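Local coordinates for protein genome packaging NTPase B204 (Sulfolobus turreted icosahedral virus 2, PDB 4KFR) that probably hydrolyses nucleoside triphosphates to drive packaging of the viral genome, at residues V8-K13 against L135-V140; Y107-K112 against D142-V147; I154-T159 against E178-L183; A174-K179 against Q196-H201. All coordinates share one frame; numbering follows the deposited sequence.

Contact 1. Residues V8-K13 against L135-V140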
# COMPACT_ATOMS: atom_id res chain seq x y z
N VAL A 8 -2.95 -3.03 3.00
CA VAL A 8 -3.54 -3.02 1.66
C VAL A 8 -4.77 -2.12 1.70
O VAL A 8 -5.61 -2.26 2.59
CB VAL A 8 -3.94 -4.44 1.24
CG1 VAL A 8 -4.42 -4.47 -0.20
CG2 VAL A 8 -2.78 -5.41 1.44
N LEU A 9 -4.86 -1.19 0.75
CA LEU A 9 -6.05 -0.35 0.61
C LEU A 9 -6.80 -0.73 -0.67
O LEU A 9 -6.20 -0.79 -1.75
CB LEU A 9 -5.68 1.14 0.53
CG LEU A 9 -4.61 1.77 1.42
CD1 LEU A 9 -4.54 3.27 1.11
CD2 LEU A 9 -4.89 1.55 2.90
N VAL A 10 -8.10 -0.98 -0.56
CA VAL A 10 -8.89 -1.45 -1.72
C VAL A 10 -10.16 -0.64 -1.93
O VAL A 10 -10.97 -0.47 -1.00
CB VAL A 10 -9.32 -2.96 -1.59
CG1 VAL A 10 -9.89 -3.46 -2.91
CG2 VAL A 10 -8.16 -3.84 -1.14
N GLY A 11 -10.37 -0.17 -3.15
CA GLY A 11 -11.56 0.59 -3.47
C GLY A 11 -11.50 1.23 -4.84
O GLY A 11 -10.43 1.65 -5.30
N ARG A 12 -12.64 1.31 -5.51
CA ARG A 12 -12.72 1.93 -6.84
C ARG A 12 -12.27 3.39 -6.80
O ARG A 12 -12.24 3.99 -5.73
CB ARG A 12 -14.15 1.86 -7.37
CG ARG A 12 -15.14 2.66 -6.54
CD ARG A 12 -16.58 2.39 -7.00
NE ARG A 12 -17.55 3.24 -6.31
CZ ARG A 12 -18.87 3.10 -6.40
NH1 ARG A 12 -19.40 2.14 -7.15
NH2 ARG A 12 -19.68 3.92 -5.72
N LYS A 13 -11.96 3.95 -7.96
CA LYS A 13 -11.55 5.35 -8.05
C LYS A 13 -12.51 6.27 -7.31
O LYS A 13 -13.72 6.05 -7.32
CB LYS A 13 -11.42 5.82 -9.50
CG LYS A 13 -10.15 5.38 -10.20
CD LYS A 13 -10.04 6.02 -11.57
CE LYS A 13 -8.78 5.61 -12.31
NZ LYS A 13 -8.90 4.25 -12.90
N LEU A 135 0.03 -0.88 0.01
CA LEU A 135 -0.34 -1.24 -1.36
C LEU A 135 -1.77 -0.80 -1.63
O LEU A 135 -2.72 -1.34 -1.06
CB LEU A 135 -0.23 -2.75 -1.56
CG LEU A 135 1.11 -3.37 -1.13
CD1 LEU A 135 1.07 -4.89 -1.22
CD2 LEU A 135 2.27 -2.80 -1.94
N SER A 136 -1.94 0.17 -2.52
CA SER A 136 -3.27 0.68 -2.84
C SER A 136 -3.73 0.05 -4.15
O SER A 136 -2.93 -0.09 -5.07
CB SER A 136 -3.24 2.21 -2.96
OG SER A 136 -4.55 2.75 -2.99
N THR A 137 -5.00 -0.34 -4.23
CA THR A 137 -5.52 -0.89 -5.48
C THR A 137 -7.02 -0.64 -5.66
O THR A 137 -7.72 -0.34 -4.69
CB THR A 137 -5.20 -2.41 -5.63
OG1 THR A 137 -5.27 -2.79 -7.02
CG2 THR A 137 -6.16 -3.26 -4.81
N GLN A 138 -7.51 -0.76 -6.89
CA GLN A 138 -8.91 -0.43 -7.18
C GLN A 138 -9.86 -1.58 -6.95
O GLN A 138 -10.94 -1.40 -6.38
CB GLN A 138 -9.06 0.06 -8.63
CG GLN A 138 -8.45 1.42 -8.88
CD GLN A 138 -8.36 1.75 -10.36
OE1 GLN A 138 -9.37 1.72 -11.07
NE2 GLN A 138 -7.16 2.05 -10.83
N ARG A 139 -9.47 -2.77 -7.40
CA ARG A 139 -10.31 -3.95 -7.32
C ARG A 139 -9.58 -5.02 -6.53
O ARG A 139 -8.40 -5.29 -6.78
CB ARG A 139 -10.61 -4.46 -8.73
CG ARG A 139 -11.52 -3.53 -9.53
CD ARG A 139 -11.36 -3.75 -11.03
NE ARG A 139 -10.01 -3.41 -11.48
CZ ARG A 139 -9.67 -2.23 -11.99
NH1 ARG A 139 -10.58 -1.27 -12.13
NH2 ARG A 139 -8.42 -2.01 -12.37
N VAL A 140 -10.27 -5.64 -5.59
CA VAL A 140 -9.62 -6.62 -4.72
C VAL A 140 -8.96 -7.77 -5.49
O VAL A 140 -7.92 -8.27 -5.08
CB VAL A 140 -10.60 -7.19 -3.66
CG1 VAL A 140 -11.66 -8.06 -4.31
CG2 VAL A 140 -9.84 -7.97 -2.59
O HOH W 1 -11.56 2.20 -10.14
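The strand that enters the probable Walker A loop, Val-8 to Val-10, lies beside Leu-135 to Thr-137 in the middle of the sheet, where strand 131-137 separates strands 98-102 and 6-10, an order characteristic of ASCE P-loop NTPases. The short axes are parallel to within 13° and 4.6 Å apart. Leu-9 is gripped at both ends: its N donates to Leu-135 O (2.8 Å, nearly straight at 164°) and its O accepts from Thr-137 N at 2.8 Å. Gly-11 N then donates to Thr-137 O at 3.1 Å, in the carbonyl plane, so the pairing runs on into the loop. Val-8, Val-10, Leu-135 and Thr-137 share one sheet face, Leu-9 and Ser-136 the other. On the first face, Val-10 CG1 stands anti to the backbone N (chi1 -169°) and reaches Val-140 CB at 3.9 Å.

Past the strands, Lys-13 and Gln-138 approach each other aslant. Lys-13 NZ bonds to Gln-138 OE1 at 3.2 Å from above the amide plane, missing a lone pair. A water accepts from Lys-13 N at 2.8 Å; its separation from OE1 is too short to be trusted. Glu-104 holds Thr-137 OG1 and, weakly, Gln-138 NE2. Three regular backbone bonds thus contrast with one long side-chain bond; a sulfate near Lys-13, perhaps from crystallisation, at most suggests an anion site.

Contact 2. Residues Y107-K112 against D142-V147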
# COMPACT_ATOMS: atom_id res chain seq x y z
N TYR A 107 0.63 -2.83 -10.59
CA TYR A 107 1.80 -2.76 -11.45
C TYR A 107 2.92 -3.70 -11.00
O TYR A 107 3.79 -4.05 -11.79
CB TYR A 107 2.33 -1.33 -11.54
CG TYR A 107 1.42 -0.45 -12.35
CD1 TYR A 107 1.27 -0.66 -13.72
CD2 TYR A 107 0.68 0.56 -11.76
CE1 TYR A 107 0.42 0.14 -14.48
CE2 TYR A 107 -0.17 1.36 -12.50
CZ TYR A 107 -0.30 1.15 -13.86
OH TYR A 107 -1.14 1.94 -14.60
N HIS A 108 2.89 -4.13 -9.74
CA HIS A 108 4.02 -4.86 -9.20
C HIS A 108 3.63 -6.15 -8.52
O HIS A 108 4.48 -7.01 -8.30
CB HIS A 108 4.78 -3.98 -8.20
CG HIS A 108 5.35 -2.73 -8.81
ND1 HIS A 108 6.14 -2.74 -9.94
CD2 HIS A 108 5.24 -1.43 -8.45
CE1 HIS A 108 6.49 -1.51 -10.25
NE2 HIS A 108 5.96 -0.69 -9.36
N PHE A 109 2.36 -6.26 -8.15
CA PHE A 109 1.83 -7.42 -7.45
C PHE A 109 0.59 -7.96 -8.15
O PHE A 109 -0.36 -8.40 -7.51
CB PHE A 109 1.49 -7.07 -6.00
CG PHE A 109 2.68 -6.63 -5.18
CD1 PHE A 109 3.08 -5.30 -5.18
CD2 PHE A 109 3.39 -7.55 -4.42
CE1 PHE A 109 4.19 -4.90 -4.43
CE2 PHE A 109 4.48 -7.16 -3.66
CZ PHE A 109 4.87 -5.82 -3.66
N LYS A 110 0.59 -7.92 -9.47
CA LYS A 110 -0.56 -8.37 -10.23
C LYS A 110 -0.85 -9.87 -10.06
O LYS A 110 0.06 -10.69 -10.00
CB LYS A 110 -0.39 -8.04 -11.70
CG LYS A 110 -1.62 -8.30 -12.52
CD LYS A 110 -1.54 -7.63 -13.88
CE LYS A 110 -2.73 -8.01 -14.75
NZ LYS A 110 -2.67 -7.37 -16.10
N TYR A 111 -2.13 -10.20 -9.98
CA TYR A 111 -2.60 -11.58 -9.90
C TYR A 111 -2.07 -12.38 -11.09
O TYR A 111 -2.08 -11.90 -12.22
CB TYR A 111 -4.12 -11.58 -9.85
CG TYR A 111 -4.79 -12.94 -9.74
CD1 TYR A 111 -4.27 -13.93 -8.92
CD2 TYR A 111 -5.96 -13.20 -10.43
CE1 TYR A 111 -4.89 -15.17 -8.81
CE2 TYR A 111 -6.60 -14.43 -10.33
CZ TYR A 111 -6.06 -15.41 -9.52
OH TYR A 111 -6.70 -16.62 -9.43
N LYS A 112 -1.54 -13.57 -10.78
CA LYS A 112 -1.04 -14.55 -11.76
C LYS A 112 0.38 -14.28 -12.30
O LYS A 112 0.91 -15.10 -13.06
CB LYS A 112 -2.05 -14.79 -12.91
CG LYS A 112 -3.41 -15.28 -12.43
CD LYS A 112 -4.50 -15.19 -13.51
CE LYS A 112 -4.83 -13.74 -13.89
NZ LYS A 112 -6.03 -13.62 -14.79
N ASP A 142 -7.37 -7.89 -8.22
CA ASP A 142 -6.29 -7.56 -9.13
C ASP A 142 -4.93 -7.95 -8.57
O ASP A 142 -3.96 -8.00 -9.31
CB ASP A 142 -6.31 -6.08 -9.48
CG ASP A 142 -7.30 -5.77 -10.58
OD1 ASP A 142 -7.79 -6.72 -11.22
OD2 ASP A 142 -7.58 -4.58 -10.80
N LEU A 143 -4.87 -8.21 -7.27
CA LEU A 143 -3.61 -8.55 -6.64
C LEU A 143 -3.49 -10.05 -6.35
O LEU A 143 -4.49 -10.76 -6.22
CB LEU A 143 -3.44 -7.74 -5.35
CG LEU A 143 -3.63 -6.22 -5.48
CD1 LEU A 143 -3.33 -5.56 -4.14
CD2 LEU A 143 -2.77 -5.63 -6.60
N MET A 144 -2.25 -10.53 -6.26
CA MET A 144 -1.98 -11.90 -5.85
C MET A 144 -2.62 -12.17 -4.50
O MET A 144 -2.46 -11.38 -3.57
CB MET A 144 -0.48 -12.15 -5.74
CG MET A 144 0.32 -11.72 -6.95
SD MET A 144 2.10 -11.82 -6.64
CE MET A 144 2.26 -10.77 -5.24
N PRO A 145 -3.36 -13.28 -4.40
CA PRO A 145 -3.99 -13.72 -3.16
C PRO A 145 -3.04 -13.74 -1.97
O PRO A 145 -3.48 -13.45 -0.87
CB PRO A 145 -4.46 -15.13 -3.51
CG PRO A 145 -4.88 -14.98 -4.93
CD PRO A 145 -3.87 -14.05 -5.55
N ILE A 146 -1.76 -14.04 -2.19
CA ILE A 146 -0.81 -14.08 -1.08
C ILE A 146 -0.64 -12.73 -0.42
O ILE A 146 -0.28 -12.66 0.75
CB ILE A 146 0.58 -14.60 -1.51
CG1 ILE A 146 1.08 -13.83 -2.73
CG2 ILE A 146 0.52 -16.10 -1.78
CD1 ILE A 146 2.43 -14.29 -3.23
N VAL A 147 -0.87 -11.66 -1.18
CA VAL A 147 -0.84 -10.32 -0.60
C VAL A 147 -1.80 -10.28 0.59
O VAL A 147 -1.44 -9.82 1.67
CB VAL A 147 -1.21 -9.23 -1.62
CG1 VAL A 147 -1.43 -7.88 -0.92
CG2 VAL A 147 -0.14 -9.13 -2.70
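Phe-109 and Met-144 form the tight, buried part of this contact. Met-144 N donates to Phe-109 O at 3.1 Å, while two residues on Tyr-111 N donates to Asp-142 O at 2.9 Å from well above the carbonyl plane. These bonds make a single bridge between Lys-110 and Leu-143, whose CA atoms are 4.7 Å apart, joining loops without extending the sheet. The Met-144 chain bends at its last torsion (chi3 -58°), which brings CE to the edge of the Phe-109 ring, in its plane and 3.5 Å from CD2. Met-144 CG sits 3.2 Å from Lys-110 O.

Tyr-111 and Pro-145 make a close but partly exposed contact, crossing at about a right angle with Tyr-111 CD1 3.4 Å from Pro-145 CD. The solvent side is looser. Exposed Lys-110 runs out extended, its side chain meeting the other segment only through CG, 4.0 Å from Asp-142 O; the Asp-142 carboxylate turns to Arg-139 in a salt bridge.

On the buried side Phe-109 and Val-147 rest on Leu-135 of strand 131-137, and Met-144 packs against Ile-119 and Leu-123 of helix 117-124. At the partly exposed end, Trp-167 of helix 162-171 meets Tyr-111 edge-to-face and touches Pro-145.

Contact 3. Residues I154-T159 against E178-L183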
# COMPACT_ATOMS: atom_id res chain seq x y z
N ILE A 154 -6.09 -4.99 6.20
CA ILE A 154 -6.72 -4.78 4.91
C ILE A 154 -7.86 -3.79 5.07
O ILE A 154 -8.82 -4.03 5.81
CB ILE A 154 -7.20 -6.07 4.27
CG1 ILE A 154 -6.03 -7.05 4.12
CG2 ILE A 154 -7.83 -5.79 2.91
CD1 ILE A 154 -6.45 -8.48 3.81
N ILE A 155 -7.72 -2.67 4.39
CA ILE A 155 -8.68 -1.59 4.48
C ILE A 155 -9.50 -1.56 3.21
O ILE A 155 -8.96 -1.49 2.11
CB ILE A 155 -7.96 -0.26 4.68
CG1 ILE A 155 -7.39 -0.22 6.11
CG2 ILE A 155 -8.87 0.91 4.38
CD1 ILE A 155 -6.27 0.79 6.29
N MET A 156 -10.82 -1.61 3.36
CA MET A 156 -11.71 -1.73 2.21
C MET A 156 -12.78 -0.66 2.22
O MET A 156 -13.43 -0.44 3.25
CB MET A 156 -12.36 -3.12 2.18
CG MET A 156 -11.44 -4.25 1.74
SD MET A 156 -12.05 -5.89 2.23
CE MET A 156 -11.94 -5.80 4.01
N PHE A 157 -12.96 0.02 1.10
CA PHE A 157 -14.09 0.93 0.93
C PHE A 157 -15.25 0.17 0.28
O PHE A 157 -15.12 -1.01 -0.08
CB PHE A 157 -13.70 2.14 0.06
CG PHE A 157 -12.70 3.06 0.71
CD1 PHE A 157 -13.13 4.15 1.46
CD2 PHE A 157 -11.35 2.85 0.57
CE1 PHE A 157 -12.22 5.00 2.05
CE2 PHE A 157 -10.43 3.70 1.18
CZ PHE A 157 -10.87 4.78 1.92
N TYR A 158 -16.39 0.85 0.15
CA TYR A 158 -17.61 0.27 -0.39
C TYR A 158 -17.44 -0.42 -1.74
O TYR A 158 -16.79 0.12 -2.63
CB TYR A 158 -18.69 1.34 -0.52
CG TYR A 158 -19.85 0.93 -1.39
CD1 TYR A 158 -20.86 0.11 -0.89
CD2 TYR A 158 -19.94 1.34 -2.71
CE1 TYR A 158 -21.93 -0.29 -1.68
CE2 TYR A 158 -21.00 0.94 -3.52
CZ TYR A 158 -21.99 0.13 -3.00
OH TYR A 158 -23.05 -0.25 -3.79
N THR A 159 -18.05 -1.60 -1.86
CA THR A 159 -18.28 -2.26 -3.15
C THR A 159 -19.45 -3.22 -3.03
O THR A 159 -19.69 -3.81 -1.98
CB THR A 159 -17.03 -3.03 -3.66
OG1 THR A 159 -17.27 -3.52 -4.99
CG2 THR A 159 -16.70 -4.20 -2.74
N GLU A 178 -19.82 -9.25 3.83
CA GLU A 178 -21.15 -8.75 4.11
C GLU A 178 -21.14 -7.25 4.41
O GLU A 178 -21.97 -6.49 3.89
CB GLU A 178 -21.78 -9.51 5.28
CG GLU A 178 -22.90 -10.45 4.84
CD GLU A 178 -23.99 -9.73 4.06
OE1 GLU A 178 -24.69 -8.87 4.66
OE2 GLU A 178 -24.16 -10.00 2.85
N LYS A 179 -20.20 -6.81 5.24
CA LYS A 179 -20.22 -5.44 5.74
C LYS A 179 -19.75 -4.39 4.72
O LYS A 179 -20.18 -3.24 4.78
CB LYS A 179 -19.41 -5.31 7.03
CG LYS A 179 -20.06 -5.98 8.24
CD LYS A 179 -19.22 -5.77 9.50
CE LYS A 179 -19.97 -6.18 10.77
NZ LYS A 179 -20.45 -7.60 10.70
N VAL A 180 -18.86 -4.79 3.82
CA VAL A 180 -18.34 -3.88 2.80
C VAL A 180 -19.48 -3.38 1.91
O VAL A 180 -19.44 -2.26 1.39
CB VAL A 180 -17.20 -4.55 1.97
CG1 VAL A 180 -16.85 -3.72 0.76
CG2 VAL A 180 -15.95 -4.73 2.82
N LYS A 181 -20.51 -4.20 1.75
CA LYS A 181 -21.67 -3.85 0.91
C LYS A 181 -22.44 -2.66 1.44
O LYS A 181 -23.05 -1.93 0.67
CB LYS A 181 -22.65 -5.02 0.81
CG LYS A 181 -22.18 -6.20 0.01
CD LYS A 181 -23.07 -7.41 0.26
CE LYS A 181 -24.49 -7.19 -0.20
NZ LYS A 181 -24.66 -7.32 -1.68
N THR A 182 -22.45 -2.47 2.75
CA THR A 182 -23.28 -1.41 3.32
C THR A 182 -22.48 -0.19 3.81
O THR A 182 -23.00 0.63 4.55
CB THR A 182 -24.16 -1.95 4.46
OG1 THR A 182 -23.33 -2.54 5.47
CG2 THR A 182 -25.13 -3.00 3.94
N LEU A 183 -21.22 -0.09 3.39
CA LEU A 183 -20.43 1.08 3.73
C LEU A 183 -20.98 2.32 3.03
O LEU A 183 -21.34 2.26 1.85
CB LEU A 183 -18.95 0.87 3.33
CG LEU A 183 -18.14 -0.05 4.25
CD1 LEU A 183 -16.76 -0.34 3.66
CD2 LEU A 183 -18.00 0.57 5.64
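Tyr-158 and Thr-159, in the chain leaving strand 153-156, run past a type I turn from Val-180 to Leu-183 at the end of helix 174-180, with Tyr-158 CA 5.1 Å from Leu-183 CA. The backbones meet by C-H...O contacts: Tyr-158 CA lies 3.6 Å from Val-180 O, and Lys-181 CA 3.5 Å from Thr-159 O.

The two methyls of Val-180 part: CG1, anti to the backbone N (chi1 169°), lies 3.3 Å from Phe-157 O and also meets Thr-159 CG2; CG2 reaches Met-156 CB at 4.0 Å, the two side chains crossing at about a right angle. Leu-183 CD1 comes 3.4 Å from Met-156 O, and its CB abuts Tyr-158 CB. The Tyr-158 ring turns its edge to the turn, placing CE1 3.1 Å from Lys-181 O, which lies in the ring plane. Leu-165 of helix 162-171 adds to the packing, touching both Thr-159 and Lys-181.

No conventional hydrogen bond joins the segments. Thr-159 O is buried without a polar partner in the model, so the CA-H of Lys-181 is a weak substitute. The ring C-H edge facing Lys-181 O likewise suggests a mild electrostatic complement, while cohesion probably comes mainly from apolar packing.

Contact 4. Residues A174-K179 against Q196-H201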
# COMPACT_ATOMS: atom_id res chain seq x y z
N ALA A 174 -15.67 -13.80 5.40
CA ALA A 174 -17.06 -13.80 4.94
C ALA A 174 -17.84 -12.67 5.60
O ALA A 174 -18.80 -12.16 5.02
CB ALA A 174 -17.72 -15.15 5.22
N GLU A 175 -17.44 -12.30 6.81
CA GLU A 175 -18.14 -11.25 7.53
C GLU A 175 -17.76 -9.89 6.94
O GLU A 175 -18.59 -8.99 6.83
CB GLU A 175 -17.80 -11.28 9.01
CG GLU A 175 -18.66 -10.32 9.83
CD GLU A 175 -18.16 -10.15 11.25
OE1 GLU A 175 -17.28 -10.93 11.67
OE2 GLU A 175 -18.65 -9.24 11.95
N ALA A 176 -16.49 -9.76 6.57
CA ALA A 176 -16.01 -8.56 5.90
C ALA A 176 -16.79 -8.35 4.61
O ALA A 176 -17.21 -7.23 4.31
CB ALA A 176 -14.53 -8.67 5.61
N ALA A 177 -17.01 -9.43 3.87
CA ALA A 177 -17.73 -9.34 2.60
C ALA A 177 -19.13 -8.79 2.80
O ALA A 177 -19.58 -7.95 2.03
CB ALA A 177 -17.79 -10.69 1.92
N GLU A 178 -19.82 -9.25 3.83
CA GLU A 178 -21.15 -8.75 4.11
C GLU A 178 -21.14 -7.25 4.41
O GLU A 178 -21.97 -6.49 3.89
CB GLU A 178 -21.78 -9.51 5.28
CG GLU A 178 -22.90 -10.45 4.84
CD GLU A 178 -23.99 -9.73 4.06
OE1 GLU A 178 -24.69 -8.87 4.66
OE2 GLU A 178 -24.16 -10.00 2.85
N LYS A 179 -20.20 -6.81 5.24
CA LYS A 179 -20.22 -5.44 5.74
C LYS A 179 -19.75 -4.39 4.72
O LYS A 179 -20.18 -3.24 4.78
CB LYS A 179 -19.41 -5.31 7.03
CG LYS A 179 -20.06 -5.98 8.24
CD LYS A 179 -19.22 -5.77 9.50
CE LYS A 179 -19.97 -6.18 10.77
NZ LYS A 179 -20.45 -7.60 10.70
N GLN A 196 -7.90 -11.17 13.36
CA GLN A 196 -9.13 -11.52 12.63
C GLN A 196 -10.36 -10.74 13.09
O GLN A 196 -11.43 -11.31 13.29
CB GLN A 196 -9.39 -13.03 12.67
CG GLN A 196 -8.35 -13.84 11.92
CD GLN A 196 -8.72 -15.31 11.84
OE1 GLN A 196 -9.55 -15.80 12.61
NE2 GLN A 196 -8.10 -16.02 10.90
N THR A 197 -10.18 -9.44 13.25
CA THR A 197 -11.26 -8.56 13.68
C THR A 197 -11.61 -7.53 12.60
O THR A 197 -10.83 -7.29 11.68
CB THR A 197 -10.88 -7.84 14.97
OG1 THR A 197 -9.60 -7.23 14.79
CG2 THR A 197 -10.78 -8.84 16.11
N ILE A 198 -12.78 -6.92 12.75
CA ILE A 198 -13.31 -5.95 11.80
C ILE A 198 -13.70 -4.68 12.54
O ILE A 198 -14.45 -4.72 13.50
CB ILE A 198 -14.58 -6.49 11.14
CG1 ILE A 198 -14.26 -7.65 10.21
CG2 ILE A 198 -15.30 -5.39 10.40
CD1 ILE A 198 -15.48 -8.32 9.63
N LYS A 199 -13.18 -3.54 12.09
CA LYS A 199 -13.62 -2.26 12.62
C LYS A 199 -14.09 -1.33 11.50
O LYS A 199 -13.37 -1.12 10.52
CB LYS A 199 -12.50 -1.60 13.44
N ILE A 200 -15.30 -0.79 11.63
CA ILE A 200 -15.78 0.20 10.67
C ILE A 200 -15.33 1.59 11.10
O ILE A 200 -15.53 1.98 12.25
CB ILE A 200 -17.31 0.19 10.53
CG1 ILE A 200 -17.82 -1.24 10.30
CG2 ILE A 200 -17.73 1.10 9.39
CD1 ILE A 200 -17.35 -1.87 9.00
N HIS A 201 -14.72 2.34 10.19
CA HIS A 201 -14.14 3.63 10.55
C HIS A 201 -14.87 4.77 9.85
O HIS A 201 -15.23 4.66 8.67
CB HIS A 201 -12.65 3.64 10.18
CG HIS A 201 -11.85 4.69 10.89
ND1 HIS A 201 -11.98 6.04 10.63
CD2 HIS A 201 -10.88 4.59 11.84
CE1 HIS A 201 -11.15 6.72 11.39
NE2 HIS A 201 -10.46 5.86 12.13
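A single methyl, CD1 of Ile-198, is pressed along a charged side chain: every Glu-175 side-chain atom from CB to the two carboxylate oxygens lies within 4.0 Å of it, and CD is the nearest at 3.6 Å. The same methyl comes 3.5 Å from Ala-176 N, an amide already bonded to Ser-173 OG, and 4.1 Å from Ala-176 CB. Glu-175 can lie along it because CG stands anti to the backbone N (chi1 -172°) and the chain beyond is extended.

One helical turn later, Lys-179 closes over the same neighbour. Its CD lies 4.0 Å from Ile-198 CG2, at an oblique crossing of the two side chains, and 4.4 Å from Ile-200 CD1. A bend at the last torsion (chi4 56°) then turns NZ back to Glu-175 OE2 at 2.7 Å, a salt bridge that uses the anti lone pair of that oxygen. An i to i+4 ion pair thus ties together the two stems that Ile-198 touches, and probably holds them in place.

The strand belongs to a beta hairpin, 188-192 with 197-201, that forms the antiparallel border of the sheet; Gln-196 and Thr-197 make a G1 beta bulge opposite Asp-192. Helix 174-180 lies along edge strand 197-201, their short axes 9.4 Å apart and 16° from parallel.

Side chains alternate accordingly, Ile-198 and Ile-200 directed at the helix and Thr-197 and Lys-199 away. Beneath the helix, Leu-189 of the adjacent strand touches both Ile-198 and Lys-179, whereas Ala-176 and Ala-177 face Ile-168 of helix 162-171.

How the contacts relate
From the N terminus, strand 6-10 pairs in contact 1 with strand 131-137, closing a loop of 121 residues. Contact 2 opens inside that loop and closes beyond it, over 29 residues, so the two cross; they meet where Leu-135 packs on Phe-109 and Val-147. Contacts 3 and 4 follow contact 1 in series. Contact 3 closes over 18 mostly helical residues from strand 153-156, neighbour of strand 6-10. Contact 4 begins where contact 3 ends, shares Glu-178 and Lys-179 with it, and closes over 16 residues that include strand 188-192. Contact 1 joins central strands, contact 2 packs on them, and contacts 3 and 4 tie helix 174-180 to strand 153-156 and edge strand 197-201.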